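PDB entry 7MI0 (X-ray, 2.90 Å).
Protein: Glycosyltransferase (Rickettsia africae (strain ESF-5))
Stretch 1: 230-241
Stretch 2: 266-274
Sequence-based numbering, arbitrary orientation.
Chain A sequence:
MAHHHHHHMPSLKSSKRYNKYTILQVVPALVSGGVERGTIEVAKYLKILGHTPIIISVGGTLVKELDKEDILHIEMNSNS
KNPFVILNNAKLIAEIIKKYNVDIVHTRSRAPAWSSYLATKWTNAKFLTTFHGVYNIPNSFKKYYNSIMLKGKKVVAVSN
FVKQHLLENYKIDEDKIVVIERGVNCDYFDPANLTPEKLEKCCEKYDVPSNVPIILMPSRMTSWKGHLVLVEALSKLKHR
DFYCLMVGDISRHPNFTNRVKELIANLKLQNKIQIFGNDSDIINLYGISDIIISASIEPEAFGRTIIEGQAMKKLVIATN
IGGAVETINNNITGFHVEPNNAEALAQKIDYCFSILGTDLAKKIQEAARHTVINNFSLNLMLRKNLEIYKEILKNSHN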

ATOM      1  N   LEU A 230       4.349   8.429 -18.854  1.00 64.48           N
ATOM      2  CA  LEU A 230       3.637   9.681 -18.617  1.00 63.90           C
ATOM      3  C   LEU A 230       4.319  10.850 -19.319  1.00 67.41           C
ATOM      4  O   LEU A 230       3.643  11.744 -19.841  1.00 67.85           O
ATOM      5  CB  LEU A 230       3.523   9.946 -17.113  1.00 62.22           C
ATOM      6  CG  LEU A 230       2.907  11.284 -16.688  1.00 61.82           C
ATOM      7  CD1 LEU A 230       1.519  11.463 -17.282  1.00 56.17           C
ATOM      8  CD2 LEU A 230       2.854  11.399 -15.173  1.00 58.74           C
ATOM      9  N   VAL A 231       5.655  10.862 -19.345  1.00 65.81           N
ATOM     10  CA  VAL A 231       6.362  11.956 -20.005  1.00 68.53           C
ATOM     11  C   VAL A 231       6.114  11.922 -21.508  1.00 70.73           C
ATOM     12  O   VAL A 231       5.872  12.961 -22.134  1.00 66.34           O
ATOM     13  CB  VAL A 231       7.862  11.908 -19.669  1.00 71.09           C
ATOM     14  CG1 VAL A 231       8.631  12.941 -20.499  1.00 66.72           C
ATOM     15  CG2 VAL A 231       8.069  12.156 -18.183  1.00 63.88           C
ATOM     16  N   GLU A 232       6.154  10.733 -22.113  1.00 68.39           N
ATOM     17  CA  GLU A 232       5.811  10.640 -23.526  1.00 69.85           C
ATOM     18  C   GLU A 232       4.344  10.981 -23.762  1.00 71.63           C
ATOM     19  O   GLU A 232       3.994  11.498 -24.829  1.00 75.93           O
ATOM     20  CB  GLU A 232       6.142   9.244 -24.064  1.00 67.63           C
ATOM     21  N   ALA A 233       3.476  10.718 -22.779  1.00 70.04           N
ATOM     22  CA  ALA A 233       2.065  11.068 -22.925  1.00 71.14           C
ATOM     23  C   ALA A 233       1.860  12.575 -22.827  1.00 73.08           C
ATOM     24  O   ALA A 233       1.145  13.169 -23.641  1.00 72.62           O
ATOM     25  CB  ALA A 233       1.224  10.344 -21.873  1.00 63.70           C
ATOM     26  N   LEU A 234       2.482  13.213 -21.831  1.00 70.98           N
ATOM     27  CA  LEU A 234       2.364  14.659 -21.682  1.00 71.91           C
ATOM     28  C   LEU A 234       3.031  15.416 -22.821  1.00 81.12           C
ATOM     29  O   LEU A 234       2.703  16.587 -23.042  1.00 88.52           O
ATOM     30  CB  LEU A 234       2.959  15.097 -20.347  1.00 69.96           C
ATOM     31  CG  LEU A 234       2.193  14.586 -19.130  1.00 70.09           C
ATOM     32  CD1 LEU A 234       2.878  15.031 -17.851  1.00 68.43           C
ATOM     33  CD2 LEU A 234       0.738  15.056 -19.178  1.00 68.08           C
ATOM     34  N   SER A 235       3.962  14.785 -23.540  1.00 78.24           N
ATOM     35  CA  SER A 235       4.525  15.421 -24.726  1.00 79.21           C
ATOM     36  C   SER A 235       3.491  15.500 -25.841  1.00 80.82           C
ATOM     37  O   SER A 235       3.448  16.483 -26.590  1.00 84.11           O
ATOM     38  CB  SER A 235       5.763  14.659 -25.193  1.00 83.58           C
ATOM     39  OG  SER A 235       5.410  13.376 -25.682  1.00 86.21           O
ATOM     40  N   LYS A 236       2.647  14.471 -25.965  1.00 78.59           N
ATOM     41  CA  LYS A 236       1.549  14.491 -26.926  1.00 81.93           C
ATOM     42  C   LYS A 236       0.510  15.555 -26.600  1.00 80.71           C
ATOM     43  O   LYS A 236      -0.378  15.807 -27.424  1.00 79.01           O
ATOM     44  CB  LYS A 236       0.874  13.116 -26.983  1.00 79.83           C
ATOM     45  CG  LYS A 236       1.726  11.997 -27.568  1.00 74.12           C
ATOM     46  CD  LYS A 236       1.151  10.635 -27.193  1.00 67.12           C
ATOM     47  CE  LYS A 236       1.766   9.512 -28.010  1.00 69.25           C
ATOM     48  NZ  LYS A 236       1.362   9.596 -29.438  1.00 73.04           N
ATOM     49  N   LEU A 237       0.594  16.177 -25.424  1.00 79.82           N
ATOM     50  CA  LEU A 237      -0.307  17.248 -25.023  1.00 86.18           C
ATOM     51  C   LEU A 237       0.455  18.549 -24.782  1.00 89.71           C
ATOM     52  O   LEU A 237       0.064  19.358 -23.937  1.00 90.42           O
ATOM     53  CB  LEU A 237      -1.096  16.849 -23.775  1.00 82.44           C
ATOM     54  CG  LEU A 237      -1.797  15.488 -23.765  1.00 71.62           C
ATOM     55  CD1 LEU A 237      -2.339  15.200 -22.380  1.00 68.59           C
ATOM     56  CD2 LEU A 237      -2.916  15.425 -24.789  1.00 63.85           C
ATOM     57  N   LYS A 238       1.548  18.763 -25.524  1.00 92.22           N
ATOM     58  CA  LYS A 238       2.342  19.979 -25.366  1.00 93.82           C
ATOM     59  C   LYS A 238       1.543  21.240 -25.679  1.00 97.47           C
ATOM     60  O   LYS A 238       1.960  22.338 -25.291  1.00 90.41           O
ATOM     61  CB  LYS A 238       3.587  19.916 -26.256  1.00 89.14           C
ATOM     62  N   HIS A 239       0.406  21.105 -26.367  1.00 97.16           N
ATOM     63  CA  HIS A 239      -0.444  22.256 -26.656  1.00 89.35           C
ATOM     64  C   HIS A 239      -1.285  22.668 -25.454  1.00 91.20           C
ATOM     65  O   HIS A 239      -1.548  23.860 -25.272  1.00 93.99           O
ATOM     66  CB  HIS A 239      -1.344  21.957 -27.858  1.00 86.79           C
ATOM     67  CG  HIS A 239      -2.121  20.683 -27.737  1.00 91.57           C
ATOM     68  ND1 HIS A 239      -1.598  19.456 -28.082  1.00 95.67           N
ATOM     69  CD2 HIS A 239      -3.387  20.447 -27.317  1.00 91.63           C
ATOM     70  CE1 HIS A 239      -2.505  18.517 -27.872  1.00 94.21           C
ATOM     71  NE2 HIS A 239      -3.599  19.092 -27.408  1.00 91.52           N
ATOM     72  N   ARG A 240      -1.714  21.720 -24.625  1.00 90.20           N
ATOM     73  CA  ARG A 240      -2.454  22.085 -23.426  1.00 84.18           C
ATOM     74  C   ARG A 240      -1.522  22.728 -22.407  1.00 82.09           C
ATOM     75  O   ARG A 240      -0.344  22.377 -22.298  1.00 80.12           O
ATOM     76  CB  ARG A 240      -3.121  20.860 -22.800  1.00 86.32           C
ATOM     77  CG  ARG A 240      -3.865  19.966 -23.771  1.00 84.79           C
ATOM     78  CD  ARG A 240      -5.072  20.653 -24.370  1.00 82.39           C
ATOM     79  NE  ARG A 240      -5.874  19.716 -25.146  1.00 80.95           N
ATOM     80  CZ  ARG A 240      -6.796  20.070 -26.031  1.00 95.73           C
ATOM     81  NH1 ARG A 240      -7.048  21.343 -26.297  1.00 95.70           N
ATOM     82  NH2 ARG A 240      -7.478  19.124 -26.671  1.00 99.86           N
ATOM     83  N   ASP A 241      -2.059  23.685 -21.661  1.00 80.35           N
ATOM     84  CA  ASP A 241      -1.350  24.259 -20.529  1.00 82.86           C
ATOM     85  C   ASP A 241      -1.638  23.412 -19.295  1.00 83.11           C
ATOM     86  O   ASP A 241      -2.798  23.103 -19.004  1.00 78.91           O
ATOM     87  CB  ASP A 241      -1.766  25.714 -20.302  1.00 83.79           C
TER
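Stretch 2, residues 266-274: NLKLQNKIQ

Residues 266-274 pack against residues 230-241 of the same glycosyltransferase chain. Residues 230-235 are helical; type I turns span Ser-235 to Lys-238 and Leu-237 to Arg-240. Stretch 2 leaves a helix at Leu-267, passes through Lys-268 with positive phi and psi (54°/44°), and becomes extended at Ile-273 and Gln-274, the start of a strand that continues beyond. The register is not a simple parallel or antiparallel run: Leu-267 lies nearest Ser-235 (CA to CA 7.0 Å), Ile-273 lies nearest Val-231 (CA to CA 8.1 Å), and Lys-272, one residue earlier, lies nearest Asp-241 (CA to CA 8.1 Å). The contact buries 403 Å², both sides summed.

The apolar contacts come from Leu-267, Leu-269 and Ile-273, which all direct CA-to-CB toward stretch 1. Both leucines take the m,t rotamer. CD1 of Leu-267 meets CG1 of Val-231 at 4.0 Å and CB of Ser-235 at 4.1 Å. CD1 of Leu-269 rests on the helix backbone, 3.8 Å from CA of Ser-235, 4.1 Å from O of Val-231 and 4.2 Å from C of Leu-234. In the p rotamer, OG of Ser-235 donates to O of Glu-232 at 2.5 Å. Ile-273 reaches the helix through CD1, which lies 3.9 Å from CD1 of Leu-234 and 4.3 Å from CG2 of Val-231. Both methyls of Val-231 lie near this CD1, while CG1 also meets CD1 of Leu-267.

The polar contacts centre on Lys-272, which makes both hydrogen bonds between the stretches. Its side chain starts at chi1 -67° and is otherwise fully extended (t, t, t), carrying NZ to the carbonyls of Lys-238 and Arg-240. There NZ donates to O of Lys-238 at 2.9 Å and to O of Arg-240 at 2.5 Å, the latter notably short. The ammonium group therefore binds main-chain carbonyls, and the side chain of Arg-240 leads away, with NE and NH2 hydrogen-bonded elsewhere in the structure.

Each stretch also braces itself through its backbone. In the helix, N of Leu-234 bonds O of Leu-230 at 2.7 Å and N of Ser-235 bonds O of Val-231 at 3.0 Å; N of Lys-238 closes the first turn on O of Ser-235 at 3.2 Å. In stretch 2, O of Leu-269 accepts from N of Lys-272 at 3.0 Å and from N of Ile-273 at 3.1 Å.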

ATOM      1  N   ASN A 266      14.965  16.803 -23.047  1.00 93.25           N
ATOM      2  CA  ASN A 266      15.069  16.659 -24.498  1.00 92.24           C
ATOM      3  C   ASN A 266      13.735  16.876 -25.200  1.00 93.41           C
ATOM      4  O   ASN A 266      13.722  17.207 -26.391  1.00 96.87           O
ATOM      5  CB  ASN A 266      15.631  15.281 -24.855  1.00 90.04           C
ATOM      6  N   LEU A 267      12.619  16.703 -24.495  1.00 93.29           N
ATOM      7  CA  LEU A 267      11.301  17.008 -25.032  1.00 91.59           C
ATOM      8  C   LEU A 267      10.841  18.423 -24.691  1.00 97.20           C
ATOM      9  O   LEU A 267       9.666  18.746 -24.900  1.00 97.84           O
ATOM     10  CB  LEU A 267      10.279  15.985 -24.530  1.00 85.26           C
ATOM     11  CG  LEU A 267      10.589  14.530 -24.891  1.00 86.36           C
ATOM     12  CD1 LEU A 267       9.568  13.582 -24.284  1.00 84.55           C
ATOM     13  CD2 LEU A 267      10.657  14.350 -26.395  1.00 82.06           C
ATOM     14  N   LYS A 268      11.742  19.267 -24.175  1.00 97.32           N
ATOM     15  CA  LYS A 268      11.453  20.675 -23.887  1.00 98.27           C
ATOM     16  C   LYS A 268      10.222  20.819 -22.997  1.00 91.45           C
ATOM     17  O   LYS A 268       9.355  21.665 -23.223  1.00 95.72           O
ATOM     18  CB  LYS A 268      11.293  21.479 -25.181  1.00 95.18           C
ATOM     19  N   LEU A 269      10.141  19.974 -21.970  1.00 90.79           N
ATOM     20  CA  LEU A 269       9.026  19.989 -21.033  1.00 89.63           C
ATOM     21  C   LEU A 269       9.474  20.343 -19.620  1.00 90.51           C
ATOM     22  O   LEU A 269       8.736  20.098 -18.659  1.00 94.56           O
ATOM     23  CB  LEU A 269       8.305  18.639 -21.044  1.00 85.02           C
ATOM     24  CG  LEU A 269       7.609  18.264 -22.355  1.00 83.68           C
ATOM     25  CD1 LEU A 269       6.967  16.889 -22.263  1.00 74.30           C
ATOM     26  CD2 LEU A 269       6.574  19.315 -22.723  1.00 88.96           C
ATOM     27  N   GLN A 270      10.668  20.924 -19.475  1.00 92.39           N
ATOM     28  CA  GLN A 270      11.202  21.256 -18.158  1.00 90.32           C
ATOM     29  C   GLN A 270      10.293  22.199 -17.378  1.00 94.48           C
ATOM     30  O   GLN A 270      10.372  22.241 -16.144  1.00 92.06           O
ATOM     31  CB  GLN A 270      12.596  21.875 -18.303  1.00 83.17           C
ATOM     32  N   ASN A 271       9.433  22.948 -18.064  1.00109.83           N
ATOM     33  CA  ASN A 271       8.555  23.923 -17.433  1.00111.76           C
ATOM     34  C   ASN A 271       7.157  23.384 -17.161  1.00111.61           C
ATOM     35  O   ASN A 271       6.339  24.093 -16.566  1.00112.10           O
ATOM     36  CB  ASN A 271       8.462  25.182 -18.300  1.00113.47           C
ATOM     37  CG  ASN A 271       8.041  24.878 -19.725  1.00114.48           C
ATOM     38  OD1 ASN A 271       8.333  23.807 -20.258  1.00111.27           O
ATOM     39  ND2 ASN A 271       7.352  25.825 -20.352  1.00122.39           N
ATOM     40  N   LYS A 272       6.859  22.154 -17.585  1.00 99.90           N
ATOM     41  CA  LYS A 272       5.568  21.537 -17.324  1.00 90.89           C
ATOM     42  C   LYS A 272       5.659  20.280 -16.472  1.00 85.68           C
ATOM     43  O   LYS A 272       4.623  19.796 -15.998  1.00 78.79           O
ATOM     44  CB  LYS A 272       4.857  21.199 -18.645  1.00 85.33           C
ATOM     45  CG  LYS A 272       4.453  22.424 -19.451  1.00 88.43           C
ATOM     46  CD  LYS A 272       3.568  22.053 -20.631  1.00 83.25           C
ATOM     47  CE  LYS A 272       3.019  23.289 -21.328  1.00 76.40           C
ATOM     48  NZ  LYS A 272       2.091  22.940 -22.442  1.00 82.92           N
ATOM     49  N   ILE A 273       6.854  19.730 -16.275  1.00 83.11           N
ATOM     50  CA  ILE A 273       7.055  18.564 -15.426  1.00 80.14           C
ATOM     51  C   ILE A 273       8.304  18.811 -14.599  1.00 81.93           C
ATOM     52  O   ILE A 273       9.371  19.094 -15.155  1.00 86.57           O
ATOM     53  CB  ILE A 273       7.211  17.267 -16.243  1.00 78.92           C
ATOM     54  CG1 ILE A 273       6.237  17.246 -17.423  1.00 77.03           C
ATOM     55  CG2 ILE A 273       6.998  16.052 -15.348  1.00 74.04           C
ATOM     56  CD1 ILE A 273       6.552  16.193 -18.460  1.00 72.27           C
ATOM     57  N   GLN A 274       8.181  18.718 -13.277  1.00 81.16           N
ATOM     58  CA  GLN A 274       9.337  18.856 -12.403  1.00 87.69           C
ATOM     59  C   GLN A 274       9.329  17.756 -11.352  1.00 86.85           C
ATOM     60  O   GLN A 274       8.270  17.349 -10.862  1.00 79.28           O
ATOM     61  CB  GLN A 274       9.390  20.237 -11.732  1.00 91.11           C
ATOM     62  CG  GLN A 274      10.812  20.674 -11.384  1.00 93.93           C
ATOM     63  CD  GLN A 274      10.879  22.071 -10.797  1.00105.57           C
ATOM     64  OE1 GLN A 274       9.905  22.824 -10.837  1.00104.74           O
ATOM     65  NE2 GLN A 274      12.033  22.424 -10.244  1.00105.92           N
TER